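Local coordinates for uncharacterized protein (PDB 4R7F) that is of unknown function but is built of three immunoglobulin-like beta-sandwich domains, resembles type 9 secretion system plug proteins near its start, and holds a magnesium ion, at residues Ser145-Gly150 with Gln162-Ile167; Asp155-His160 with Asn366-Gln371; Asn193-Leu198 with Leu216-Gly221; Glu223-Glu228 with Met254-Arg259. One frame throughout, in Å; residues are numbered along the deposited sequence. Where two conformers were deposited one is given.

Contact 1 (Ser145-Gly150 with Gln162-Ile167); sequences SASVSG and QVSFNI
A146, V148, V163 and F165 stand on one face of this strand pair, and the three serines S145, S147 and S149 share the other with Q162, S164 and N166. On the apolar face CB of A146 lies 3.8 Å from CB of F165. The phenyl group takes the crowded position between backbone N and carbonyl carbon (chi1 74°), which swings the ring off A146 toward Y210, whose ring lies almost parallel to it. V148 and V163 sit opposite each other, both with CG1 anti to the backbone N. The two strands, 143-149 and 160-168, form an antiparallel beta hairpin, 143-149 being the outermost strand of a four-stranded sheet within this chain. Six N-H...O=C bonds tie S145 to N166, S147 to S164 and S149 to Q162, the shortest being Q162 N to S149 O at 2.8 Å. Between them CA-H groups make CA-H...O contacts, as where A146 CA meets S164 O at 3.2 Å. On the polar face OG of S147 comes 3.7 Å from CB of S164, but its bonds go to S145 and N143 of the second subunit, to which the backbone of A146 is also hydrogen-bonded. Q162 reaches away, extended, with OE1 on the backbone N of D153.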
loop_
_atom_site.group_PDB
_atom_site.type_symbol
_atom_site.label_atom_id
_atom_site.label_comp_id
_atom_site.label_asym_id
_atom_site.label_seq_id
_atom_site.Cartn_x
_atom_site.Cartn_y
_atom_site.Cartn_z
ATOM N N SER A 145 14.838 3.658 -5.163
ATOM C CA SER A 145 14.554 3.229 -3.787
ATOM C C SER A 145 14.236 4.455 -2.959
ATOM O O SER A 145 15.040 5.362 -2.926
ATOM C CB SER A 145 15.756 2.507 -3.174
ATOM O OG SER A 145 16.041 1.318 -3.876
ATOM N N ALA A 146 13.081 4.459 -2.287
ATOM C CA ALA A 146 12.585 5.658 -1.612
ATOM C C ALA A 146 11.982 5.370 -0.240
ATOM O O ALA A 146 11.646 4.246 0.069
ATOM C CB ALA A 146 11.573 6.375 -2.494
ATOM N N SER A 147 11.926 6.398 0.605
ATOM C CA SER A 147 11.191 6.310 1.855
ATOM C C SER A 147 10.561 7.665 2.197
ATOM O O SER A 147 11.007 8.680 1.704
ATOM C CB SER A 147 12.094 5.834 3.002
ATOM O OG SER A 147 13.066 6.808 3.346
ATOM N N VAL A 148 9.520 7.643 3.032
ATOM C CA VAL A 148 8.901 8.837 3.581
ATOM C C VAL A 148 8.905 8.673 5.081
ATOM O O VAL A 148 8.462 7.630 5.579
ATOM C CB VAL A 148 7.433 8.985 3.140
ATOM C CG1 VAL A 148 6.927 10.379 3.455
ATOM C CG2 VAL A 148 7.318 8.794 1.664
ATOM N N SER A 149 9.392 9.684 5.801
ATOM C CA SER A 149 9.374 9.639 7.235
ATOM C C SER A 149 8.884 10.941 7.846
ATOM O O SER A 149 9.211 12.005 7.371
ATOM C CB SER A 149 10.775 9.338 7.760
ATOM O OG SER A 149 10.804 9.477 9.178
ATOM N N GLY A 150 8.122 10.831 8.931
ATOM C CA GLY A 150 7.733 11.992 9.735
ATOM C C GLY A 150 8.867 12.447 10.635
ATOM O O GLY A 150 8.795 13.483 11.274
ATOM N N GLN A 162 9.320 13.827 5.230
ATOM C CA GLN A 162 10.463 14.000 4.362
ATOM C C GLN A 162 10.640 12.786 3.473
ATOM O O GLN A 162 10.625 11.652 3.939
ATOM C CB GLN A 162 11.704 14.221 5.211
ATOM C CG GLN A 162 13.026 14.248 4.452
ATOM C CD GLN A 162 14.124 15.020 5.221
ATOM O OE1 GLN A 162 14.018 15.248 6.422
ATOM N NE2 GLN A 162 15.146 15.466 4.505
ATOM N N VAL A 163 10.833 13.056 2.192
ATOM C CA VAL A 163 11.122 12.037 1.183
ATOM C C VAL A 163 12.615 11.898 0.947
ATOM O O VAL A 163 13.341 12.884 0.840
ATOM C CB VAL A 163 10.536 12.454 -0.166
ATOM C CG1 VAL A 163 10.832 11.406 -1.216
ATOM C CG2 VAL A 163 9.035 12.683 -0.028
ATOM N N SER A 164 13.049 10.658 0.831
ATOM C CA SER A 164 14.463 10.322 0.715
ATOM C C SER A 164 14.470 9.333 -0.428
ATOM O O SER A 164 13.606 8.450 -0.475
ATOM C CB SER A 164 14.985 9.646 2.000
ATOM O OG SER A 164 14.832 10.428 3.195
ATOM N N PHE A 165 15.392 9.485 -1.373
ATOM C CA PHE A 165 15.497 8.480 -2.433
ATOM C C PHE A 165 16.864 8.347 -3.064
ATOM O O PHE A 165 17.662 9.260 -2.992
ATOM C CB PHE A 165 14.412 8.667 -3.508
ATOM C CG PHE A 165 14.635 9.841 -4.425
ATOM C CD1 PHE A 165 14.175 11.106 -4.086
ATOM C CD2 PHE A 165 15.268 9.673 -5.636
ATOM C CE1 PHE A 165 14.361 12.182 -4.950
ATOM C CE2 PHE A 165 15.492 10.748 -6.484
ATOM C CZ PHE A 165 15.020 11.996 -6.145
ATOM N N ASN A 166 17.088 7.202 -3.711
ATOM C CA ASN A 166 18.334 6.911 -4.443
ATOM C C ASN A 166 17.950 6.402 -5.783
ATOM O O ASN A 166 17.008 5.638 -5.902
ATOM C CB ASN A 166 19.172 5.832 -3.756
ATOM C CG ASN A 166 19.466 6.179 -2.311
ATOM O OD1 ASN A 166 20.415 6.889 -2.020
ATOM N ND2 ASN A 166 18.612 5.704 -1.402
ATOM N N ILE A 167 18.699 6.822 -6.787
ATOM C CA ILE A 167 18.518 6.328 -8.106
ATOM C C ILE A 167 19.584 5.286 -8.298
ATOM O O ILE A 167 20.753 5.596 -8.216
ATOM C CB ILE A 167 18.709 7.443 -9.144
ATOM C CG1 ILE A 167 17.671 8.536 -8.904
ATOM C CG2 ILE A 167 18.605 6.865 -10.543
ATOM C CD1 ILE A 167 17.870 9.746 -9.784
#

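Contact 2 (Asp155-His160 with Asn366-Gln371); sequences DTNQSH and NYYQTQ. With MG (magnesium ion), chain G.
A type I beta turn from Y367 to T370 presents its backbone and one aromatic ring to the 155-160 loop. Just ahead of it, N366 lays CB against S159, 3.7 Å from CB of that serine, while its OD1 is taken by T360 and by the backbone N of G221. The carbonyl of N366 shares water 1 with O of Q158, a bridge beside the direct contact. Y367 starts its side chain away from the 155-160 loop, its OH bonded to O of R259, and its own carbonyl closes the turn by accepting N of T370 at 3.1 Å. Y368 does most of the packing. Its N donates to O of Q158 at 3.0 Å, a bent bond (137° at the hydrogen) that arrives above the carbonyl plane. With chi1 at 79° the ring sits in the crowded position and lies over N157, whose CB makes a CH-pi contact 3.4 Å from the ring centroid, almost exactly on the normal. Q369 then covers the opposite face with CG, toward the rim. T370 passes its carbonyl to Q161 and N398. Q371 ends the run at the metal, its backbone O coordinating the magnesium ion at 2.2 Å.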
loop_
_atom_site.group_PDB
_atom_site.type_symbol
_atom_site.label_atom_id
_atom_site.label_comp_id
_atom_site.label_asym_id
_atom_site.label_seq_id
_atom_site.Cartn_x
_atom_site.Cartn_y
_atom_site.Cartn_z
ATOM N N ASP A 155 12.402 18.551 12.106
ATOM C CA ASP A 155 11.584 18.203 13.251
ATOM C C ASP A 155 11.437 16.675 13.383
ATOM O O ASP A 155 11.974 15.907 12.563
ATOM C CB ASP A 155 10.231 18.918 13.196
ATOM C CG ASP A 155 9.312 18.428 12.041
ATOM O OD1 ASP A 155 9.712 17.518 11.271
ATOM O OD2 ASP A 155 8.164 18.967 11.929
ATOM N N THR A 156 10.728 16.248 14.419
ATOM C CA THR A 156 10.600 14.837 14.748
ATOM C C THR A 156 9.145 14.496 15.044
ATOM O O THR A 156 8.639 14.777 16.106
ATOM C CB THR A 156 11.485 14.463 15.957
ATOM O OG1 THR A 156 12.840 14.794 15.647
ATOM C CG2 THR A 156 11.385 12.953 16.284
ATOM N N ASN A 157 8.490 13.874 14.072
ATOM C CA ASN A 157 7.112 13.449 14.209
ATOM C C ASN A 157 6.244 14.587 14.770
ATOM O O ASN A 157 5.611 14.457 15.823
ATOM C CB ASN A 157 7.049 12.184 15.068
ATOM C CG ASN A 157 7.857 11.036 14.476
ATOM O OD1 ASN A 157 8.044 10.912 13.264
ATOM N ND2 ASN A 157 8.386 10.232 15.336
ATOM N N GLN A 158 6.284 15.721 14.074
ATOM C CA GLN A 158 5.444 16.872 14.413
ATOM C C GLN A 158 4.539 17.146 13.231
ATOM O O GLN A 158 3.497 16.462 13.068
ATOM C CB GLN A 158 6.268 18.100 14.803
ATOM C CG GLN A 158 6.754 18.065 16.247
ATOM C CD GLN A 158 5.627 18.005 17.246
ATOM O OE1 GLN A 158 4.591 18.646 17.073
ATOM N NE2 GLN A 158 5.821 17.232 18.302
ATOM N N SER A 159 4.922 18.050 12.349
ATOM C CA SER A 159 4.053 18.446 11.265
ATOM C C SER A 159 4.591 18.210 9.860
ATOM O O SER A 159 4.012 18.698 8.909
ATOM C CB SER A 159 3.749 19.930 11.439
ATOM O OG SER A 159 4.971 20.590 11.614
ATOM N N HIS A 160 5.672 17.458 9.692
ATOM C CA HIS A 160 6.219 17.303 8.345
ATOM C C HIS A 160 6.493 15.862 7.986
ATOM O O HIS A 160 6.496 14.973 8.846
ATOM C CB HIS A 160 7.519 18.084 8.204
ATOM C CG HIS A 160 7.352 19.557 8.322
ATOM N ND1 HIS A 160 7.349 20.212 9.533
ATOM C CD2 HIS A 160 7.199 20.510 7.375
ATOM C CE1 HIS A 160 7.197 21.507 9.322
ATOM N NE2 HIS A 160 7.124 21.714 8.018
ATOM N N ASN A 366 -1.444 19.879 9.901
ATOM C CA ASN A 366 -0.286 19.136 9.443
ATOM C C ASN A 366 0.090 18.140 10.547
ATOM O O ASN A 366 0.548 18.514 11.613
ATOM C CB ASN A 366 0.884 20.084 9.127
ATOM C CG ASN A 366 0.728 20.811 7.805
ATOM O OD1 ASN A 366 0.145 20.284 6.844
ATOM N ND2 ASN A 366 1.229 22.051 7.746
ATOM N N TYR A 367 -0.088 16.866 10.243
ATOM C CA TYR A 367 0.079 15.792 11.187
ATOM C C TYR A 367 0.993 14.800 10.555
ATOM O O TYR A 367 0.680 14.289 9.470
ATOM C CB TYR A 367 -1.288 15.144 11.424
ATOM C CG TYR A 367 -2.312 16.088 12.053
ATOM C CD1 TYR A 367 -2.351 16.276 13.414
ATOM C CD2 TYR A 367 -3.237 16.774 11.278
ATOM C CE1 TYR A 367 -3.277 17.128 14.003
ATOM C CE2 TYR A 367 -4.183 17.605 11.859
ATOM C CZ TYR A 367 -4.179 17.788 13.235
ATOM O OH TYR A 367 -5.083 18.634 13.862
ATOM N N TYR A 368 2.111 14.505 11.220
ATOM C CA TYR A 368 3.154 13.633 10.632
ATOM C C TYR A 368 2.662 12.233 10.287
ATOM O O TYR A 368 3.213 11.617 9.391
ATOM C CB TYR A 368 4.394 13.510 11.533
ATOM C CG TYR A 368 4.189 12.546 12.671
ATOM C CD1 TYR A 368 3.503 12.949 13.825
ATOM C CD2 TYR A 368 4.628 11.218 12.582
ATOM C CE1 TYR A 368 3.269 12.072 14.855
ATOM C CE2 TYR A 368 4.393 10.318 13.612
ATOM C CZ TYR A 368 3.735 10.766 14.745
ATOM O OH TYR A 368 3.494 9.926 15.770
ATOM N N GLN A 369 1.647 11.739 11.002
ATOM C CA GLN A 369 1.111 10.391 10.778
ATOM C C GLN A 369 0.402 10.235 9.444
ATOM O O GLN A 369 0.178 9.109 9.015
ATOM C CB GLN A 369 0.070 9.976 11.850
ATOM C CG GLN A 369 0.445 10.116 13.320
ATOM C CD GLN A 369 0.147 11.493 13.926
ATOM O OE1 GLN A 369 0.159 12.544 13.257
ATOM N NE2 GLN A 369 -0.124 11.489 15.209
ATOM N N THR A 370 -0.038 11.347 8.846
ATOM C CA THR A 370 -0.931 11.318 7.690
ATOM C C THR A 370 -0.370 10.441 6.550
ATOM O O THR A 370 0.800 10.550 6.163
ATOM C CB THR A 370 -1.191 12.765 7.180
ATOM O OG1 THR A 370 -1.919 13.462 8.189
ATOM C CG2 THR A 370 -1.997 12.778 5.873
ATOM N N GLN A 371 -1.213 9.577 6.032
ATOM C CA GLN A 371 -0.872 8.761 4.864
ATOM C C GLN A 371 -0.951 9.637 3.611
ATOM O O GLN A 371 -2.037 10.121 3.228
ATOM C CB GLN A 371 -1.816 7.541 4.763
ATOM C CG GLN A 371 -1.579 6.648 3.526
ATOM C CD GLN A 371 -2.291 7.068 2.200
ATOM O OE1 GLN A 371 -3.481 7.472 2.172
ATOM N NE2 GLN A 371 -1.557 6.909 1.079
HETATM MG MG MG G . -4.124 10.332 2.734
HETATM O O HOH W 1 1.412 17.772 14.682
HETATM O O HOH W 2 -3.655 12.660 2.985
#

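Contact 3 (Asn193-Leu198 with Leu216-Gly221); sequences NAVTDL and LIFPAG
ND2 of N193 is the best-held polar atom among the side chains that meet here, and one hydrogen bond grips it, which it donates to OE1 of Q187. The other end of that glutamine amide donates through NE2 to O of P219, so Q187 links the two segments by a polar bridge. What touches directly is mostly apolar. F218 has CG anti to its carbonyl carbon (chi1 -75°), which brings the far corner of the ring up to the 193-198 loop. There CZ meets CG2 of V195 at 3.6 Å, and CE2 lies 3.5 Å from the carbonyl O of N193, both approaching obliquely. The N193 amide stands steeply to the ring, the planes 75° apart. This is the interior of an immunoglobulin-like beta sandwich: the loop runs beside strand 181-187, V195 sharing backbone hydrogen bonding with V185, and strand 207-219 belongs to the sheet it packs on. An alanine in place of F218 would take away the ring and would probably loosen the packing on V195 and on Y374, whose ring also meets it. Farther along, L198 and L216 cross at about a right angle, CD1 of L198 being 4.0 Å from CD2 of L216. V195 reaches the same CD2 of L216 with CG1, its branch anti to the backbone N, at 4.2 Å.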
loop_
_atom_site.group_PDB
_atom_site.type_symbol
_atom_site.label_atom_id
_atom_site.label_comp_id
_atom_site.label_asym_id
_atom_site.label_seq_id
_atom_site.Cartn_x
_atom_site.Cartn_y
_atom_site.Cartn_z
ATOM N N ASN A 193 2.513 22.456 -5.008
ATOM C CA ASN A 193 3.636 22.425 -4.052
ATOM C C ASN A 193 4.697 21.378 -4.414
ATOM O O ASN A 193 5.386 20.835 -3.534
ATOM C CB ASN A 193 3.134 22.216 -2.637
ATOM C CG ASN A 193 2.596 20.813 -2.413
ATOM O OD1 ASN A 193 2.224 20.128 -3.355
ATOM N ND2 ASN A 193 2.580 20.372 -1.160
ATOM N N ALA A 194 4.837 21.120 -5.715
ATOM C CA ALA A 194 5.805 20.153 -6.217
ATOM C C ALA A 194 7.227 20.683 -6.072
ATOM O O ALA A 194 7.443 21.870 -5.951
ATOM C CB ALA A 194 5.517 19.811 -7.658
ATOM N N VAL A 195 8.200 19.782 -6.085
ATOM C CA VAL A 195 9.580 20.133 -5.860
ATOM C C VAL A 195 10.428 19.671 -7.048
ATOM O O VAL A 195 10.192 18.592 -7.621
ATOM C CB VAL A 195 10.092 19.438 -4.569
ATOM C CG1 VAL A 195 11.566 19.704 -4.358
ATOM C CG2 VAL A 195 9.315 19.912 -3.365
ATOM N N THR A 196 11.440 20.471 -7.360
ATOM C CA THR A 196 12.426 20.174 -8.394
ATOM C C THR A 196 13.701 20.979 -8.118
ATOM O O THR A 196 13.869 21.511 -7.016
ATOM C CB THR A 196 11.877 20.436 -9.795
ATOM O OG1 THR A 196 12.825 19.982 -10.759
ATOM C CG2 THR A 196 11.628 21.917 -10.020
ATOM N N ASP A 197 14.614 21.063 -9.080
ATOM C CA ASP A 197 15.966 21.659 -8.818
ATOM C C ASP A 197 16.652 20.984 -7.617
ATOM O O ASP A 197 17.054 21.629 -6.642
ATOM C CB ASP A 197 15.913 23.196 -8.635
ATOM C CG ASP A 197 15.256 23.903 -9.830
ATOM O OD1 ASP A 197 15.553 23.523 -10.987
ATOM O OD2 ASP A 197 14.422 24.820 -9.623
ATOM N N LEU A 198 16.760 19.663 -7.683
ATOM C CA LEU A 198 17.365 18.905 -6.607
ATOM C C LEU A 198 18.833 18.659 -6.967
ATOM O O LEU A 198 19.178 18.434 -8.117
ATOM C CB LEU A 198 16.611 17.583 -6.420
ATOM C CG LEU A 198 15.134 17.677 -6.041
ATOM C CD1 LEU A 198 14.533 16.302 -5.909
ATOM C CD2 LEU A 198 14.990 18.407 -4.721
ATOM N N LEU A 216 13.044 18.485 0.151
ATOM C CA LEU A 216 12.229 17.297 0.080
ATOM C C LEU A 216 11.419 17.084 1.340
ATOM O O LEU A 216 10.868 16.001 1.552
ATOM C CB LEU A 216 13.064 16.074 -0.266
ATOM C CG LEU A 216 13.439 16.001 -1.734
ATOM C CD1 LEU A 216 14.343 14.823 -1.977
ATOM C CD2 LEU A 216 12.214 15.919 -2.620
ATOM N N ILE A 217 11.301 18.143 2.136
ATOM C CA ILE A 217 10.482 18.141 3.323
ATOM C C ILE A 217 9.177 18.870 3.017
ATOM O O ILE A 217 9.164 20.036 2.664
ATOM C CB ILE A 217 11.188 18.813 4.506
ATOM C CG1 ILE A 217 12.483 18.072 4.826
ATOM C CG2 ILE A 217 10.284 18.768 5.724
ATOM C CD1 ILE A 217 13.253 18.642 6.003
ATOM N N PHE A 218 8.078 18.157 3.156
ATOM C CA PHE A 218 6.761 18.639 2.786
ATOM C C PHE A 218 5.952 18.801 4.034
ATOM O O PHE A 218 6.146 18.039 4.977
ATOM C CB PHE A 218 6.065 17.578 1.979
ATOM C CG PHE A 218 6.561 17.460 0.595
ATOM C CD1 PHE A 218 7.643 16.649 0.302
ATOM C CD2 PHE A 218 5.899 18.090 -0.432
ATOM C CE1 PHE A 218 8.098 16.503 -0.998
ATOM C CE2 PHE A 218 6.357 17.982 -1.739
ATOM C CZ PHE A 218 7.465 17.183 -2.019
ATOM N N PRO A 219 4.997 19.735 4.041
ATOM C CA PRO A 219 4.060 19.666 5.191
ATOM C C PRO A 219 3.196 18.414 5.101
ATOM O O PRO A 219 2.830 17.982 3.999
ATOM C CB PRO A 219 3.219 20.930 5.044
ATOM C CG PRO A 219 3.394 21.330 3.608
ATOM C CD PRO A 219 4.773 20.921 3.211
ATOM N N ALA A 220 2.894 17.824 6.251
ATOM C CA ALA A 220 2.308 16.499 6.279
ATOM C C ALA A 220 0.839 16.477 5.944
ATOM O O ALA A 220 0.307 15.445 5.490
ATOM C CB ALA A 220 2.569 15.821 7.611
ATOM N N GLY A 221 0.149 17.589 6.175
ATOM C CA GLY A 221 -1.296 17.636 5.911
ATOM C C GLY A 221 -2.067 16.658 6.765
ATOM O O GLY A 221 -1.633 16.292 7.882
#

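Contact 4 (Glu223-Glu228 with Met254-Arg259); sequences EYRRME and MTDYRR. With MG (magnesium ion), chain G.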
loop_
_atom_site.group_PDB
_atom_site.type_symbol
_atom_site.label_atom_id
_atom_site.label_comp_id
_atom_site.label_asym_id
_atom_site.label_seq_id
_atom_site.Cartn_x
_atom_site.Cartn_y
_atom_site.Cartn_z
ATOM N N GLU A 223 -5.594 13.552 6.425
ATOM C CA GLU A 223 -6.396 12.708 5.534
ATOM C C GLU A 223 -7.472 13.591 4.963
ATOM O O GLU A 223 -7.996 14.492 5.637
ATOM C CB GLU A 223 -7.006 11.475 6.231
ATOM C CG GLU A 223 -6.006 10.613 7.043
ATOM C CD GLU A 223 -4.821 10.039 6.250
ATOM O OE1 GLU A 223 -4.777 10.084 4.990
ATOM O OE2 GLU A 223 -3.895 9.541 6.927
ATOM N N TYR A 224 -7.759 13.352 3.698
ATOM C CA TYR A 224 -8.715 14.152 2.984
ATOM C C TYR A 224 -10.068 13.875 3.603
ATOM O O TYR A 224 -10.337 12.792 4.186
ATOM C CB TYR A 224 -8.737 13.813 1.478
ATOM C CG TYR A 224 -7.570 14.347 0.682
ATOM C CD1 TYR A 224 -6.307 13.881 0.879
ATOM C CD2 TYR A 224 -7.751 15.330 -0.301
ATOM C CE1 TYR A 224 -5.228 14.379 0.152
ATOM C CE2 TYR A 224 -6.698 15.839 -1.017
ATOM C CZ TYR A 224 -5.424 15.348 -0.804
ATOM O OH TYR A 224 -4.342 15.835 -1.511
ATOM N N ARG A 225 -10.907 14.897 3.487
ATOM C CA ARG A 225 -12.297 14.818 3.839
ATOM C C ARG A 225 -13.017 13.979 2.810
ATOM O O ARG A 225 -12.639 13.971 1.617
ATOM C CB ARG A 225 -12.925 16.216 3.857
ATOM C CG ARG A 225 -12.374 17.144 4.922
ATOM C CD ARG A 225 -12.713 18.590 4.599
ATOM N NE ARG A 225 -11.953 19.542 5.375
ATOM C CZ ARG A 225 -12.282 19.971 6.589
ATOM N NH1 ARG A 225 -13.363 19.524 7.215
ATOM N NH2 ARG A 225 -11.511 20.857 7.180
ATOM N N ARG A 226 -14.064 13.283 3.265
ATOM C CA ARG A 226 -14.819 12.380 2.372
ATOM C C ARG A 226 -16.289 12.652 2.465
ATOM O O ARG A 226 -16.805 13.116 3.495
ATOM C CB ARG A 226 -14.532 10.903 2.662
ATOM C CG ARG A 226 -13.070 10.496 2.469
ATOM C CD ARG A 226 -12.658 9.316 3.339
ATOM N NE ARG A 226 -13.481 8.109 3.118
ATOM C CZ ARG A 226 -14.019 7.343 4.076
ATOM N NH1 ARG A 226 -13.847 7.612 5.371
ATOM N NH2 ARG A 226 -14.737 6.284 3.737
HETATM N N MSE A 227 -16.952 12.329 1.360
HETATM C CA MSE A 227 -18.348 12.653 1.122
HETATM C C MSE A 227 -18.796 11.685 0.056
HETATM O O MSE A 227 -17.994 11.307 -0.796
HETATM C CB MSE A 227 -18.175 14.110 0.679
HETATM C CG MSE A 227 -19.288 14.778 -0.027
HETATM SE SE MSE A 227 -19.363 14.317 -1.895
HETATM C CE MSE A 227 -18.630 15.810 -2.915
ATOM N N GLU A 228 -20.054 11.254 0.091
ATOM C CA GLU A 228 -20.595 10.322 -0.916
ATOM C C GLU A 228 -22.049 10.617 -1.135
ATOM O O GLU A 228 -22.780 10.853 -0.175
ATOM C CB GLU A 228 -20.570 8.873 -0.446
ATOM C CG GLU A 228 -19.222 8.233 -0.213
ATOM C CD GLU A 228 -19.354 6.742 0.070
ATOM O OE1 GLU A 228 -20.397 6.167 -0.319
ATOM O OE2 GLU A 228 -18.425 6.154 0.683
HETATM N N MSE A 254 -22.760 18.366 5.087
HETATM C CA MSE A 254 -22.576 18.757 6.466
HETATM C C MSE A 254 -21.480 19.772 6.521
HETATM O O MSE A 254 -20.611 19.836 5.642
HETATM C CB MSE A 254 -22.172 17.541 7.284
HETATM C CG MSE A 254 -23.362 16.586 7.492
HETATM SE SE MSE A 254 -22.711 15.036 8.517
HETATM C CE MSE A 254 -24.484 14.177 8.666
ATOM N N THR A 255 -21.541 20.592 7.556
ATOM C CA THR A 255 -20.644 21.711 7.713
ATOM C C THR A 255 -19.246 21.221 8.063
ATOM O O THR A 255 -19.078 20.303 8.864
ATOM C CB THR A 255 -21.191 22.687 8.761
ATOM O OG1 THR A 255 -22.424 23.203 8.267
ATOM C CG2 THR A 255 -20.240 23.863 9.002
ATOM N N ASP A 256 -18.260 21.820 7.410
ATOM C CA ASP A 256 -16.867 21.504 7.678
ATOM C C ASP A 256 -16.274 22.569 8.584
ATOM O O ASP A 256 -16.699 23.713 8.510
ATOM C CB ASP A 256 -16.076 21.430 6.364
ATOM C CG ASP A 256 -16.498 20.261 5.479
ATOM O OD1 ASP A 256 -16.739 19.184 6.049
ATOM O OD2 ASP A 256 -16.529 20.400 4.219
ATOM N N TYR A 257 -15.277 22.181 9.393
ATOM C CA TYR A 257 -14.619 23.073 10.333
ATOM C C TYR A 257 -13.114 22.905 10.162
ATOM O O TYR A 257 -12.671 21.893 9.648
ATOM C CB TYR A 257 -15.059 22.768 11.793
ATOM C CG TYR A 257 -16.580 22.871 12.032
ATOM C CD1 TYR A 257 -17.415 21.777 11.818
ATOM C CD2 TYR A 257 -17.161 24.061 12.440
ATOM C CE1 TYR A 257 -18.785 21.869 11.993
ATOM C CE2 TYR A 257 -18.523 24.170 12.635
ATOM C CZ TYR A 257 -19.327 23.067 12.407
ATOM O OH TYR A 257 -20.677 23.164 12.551
ATOM N N ARG A 258 -12.343 23.912 10.575
ATOM C CA ARG A 258 -10.884 23.794 10.643
ATOM C C ARG A 258 -10.502 22.580 11.477
ATOM O O ARG A 258 -11.149 22.276 12.455
ATOM C CB ARG A 258 -10.243 25.071 11.186
ATOM C CG ARG A 258 -10.409 26.221 10.194
ATOM C CD ARG A 258 -9.807 27.556 10.616
ATOM N NE ARG A 258 -8.351 27.511 10.735
ATOM C CZ ARG A 258 -7.555 28.568 10.932
ATOM N NH1 ARG A 258 -8.062 29.791 11.028
ATOM N NH2 ARG A 258 -6.232 28.406 11.012
ATOM N N ARG A 259 -9.483 21.855 11.023
ATOM C CA ARG A 259 -9.016 20.644 11.692
ATOM C C ARG A 259 -7.573 20.793 12.177
ATOM O O ARG A 259 -6.961 19.827 12.583
ATOM C CB ARG A 259 -9.106 19.441 10.735
ATOM C CG ARG A 259 -10.527 19.030 10.416
ATOM C CD ARG A 259 -10.619 17.701 9.693
ATOM N NE ARG A 259 -9.931 17.779 8.407
ATOM C CZ ARG A 259 -9.538 16.738 7.684
ATOM N NH1 ARG A 259 -9.774 15.522 8.101
ATOM N NH2 ARG A 259 -8.905 16.920 6.531
HETATM MG MG MG G . -4.124 10.332 2.734
HETATM O O HOH W 3 -14.843 19.170 9.925
HETATM O O HOH W 4 -15.010 17.077 6.767
HETATM O O HOH W 2 -3.655 12.660 2.985
#
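Two arginines reaching tip to tip make up the tight part of this contact. R225 extends straight from CG to NE, and R259, bent at chi3, brings NE over the centre of the R225 guanidinium, 3.6 Å above its plane; the two flat groups are tilted 48° apart. CG of R225 in turn lies over the rim of the R259 guanidinium, 3.8 Å from NH2 of R259. Such close like charges are probably made tolerable by E364, which forms a salt bridge with each. Both guanidiniums also spend edge N-H groups on backbone carbonyls. NH2 of R259 donates to O of E223 at 2.7 Å, nearly along the C=O axis, and NH2 of R225 donates to O of Y257 at 2.9 Å from above the carbonyl plane. The NH1 side of R225 is looser and wetter. Its salt bridge to D256 is long, NH1 to OD1 3.6 Å, and water 4 spans that same pair, while water 3 joins NH1 to the backbone N of Y257. D256 is mainly held elsewhere, by H238, Y346 and Y348. A leucine in place of R225 would lose the bonds to Y257 and the charge pairing with D256 and E364, and would probably let the 254-259 loop shift. Beyond the carbonyl that R259 grips, the E223 side chain places OE1 2.4 Å from the magnesium ion, completing with D269, D271, the backbone O of Q371 and one water an all-oxygen magnesium site.

In the fold
The magnesium ion joins contacts 2 and 4, whose centres are 19 Å apart: each supplies one ligand, they share water 2, and N of Q371 is 2.8 Å from OE2 of E223. Contact 3 reaches the same region through its tail, where G221 O lies 2.9 Å from OG1 of T370. Contact 1 adjoins contact 3 in one sheet, V163 N being 3.0 Å from O of L216, and meets contact 2 where G150 O is 2.8 Å from N of N157. Contacts 1 and 4 stay apart, nearest atoms about 11 Å. Along the chain, contacts 3 and 4 are both nested inside the long loop closed by contact 2.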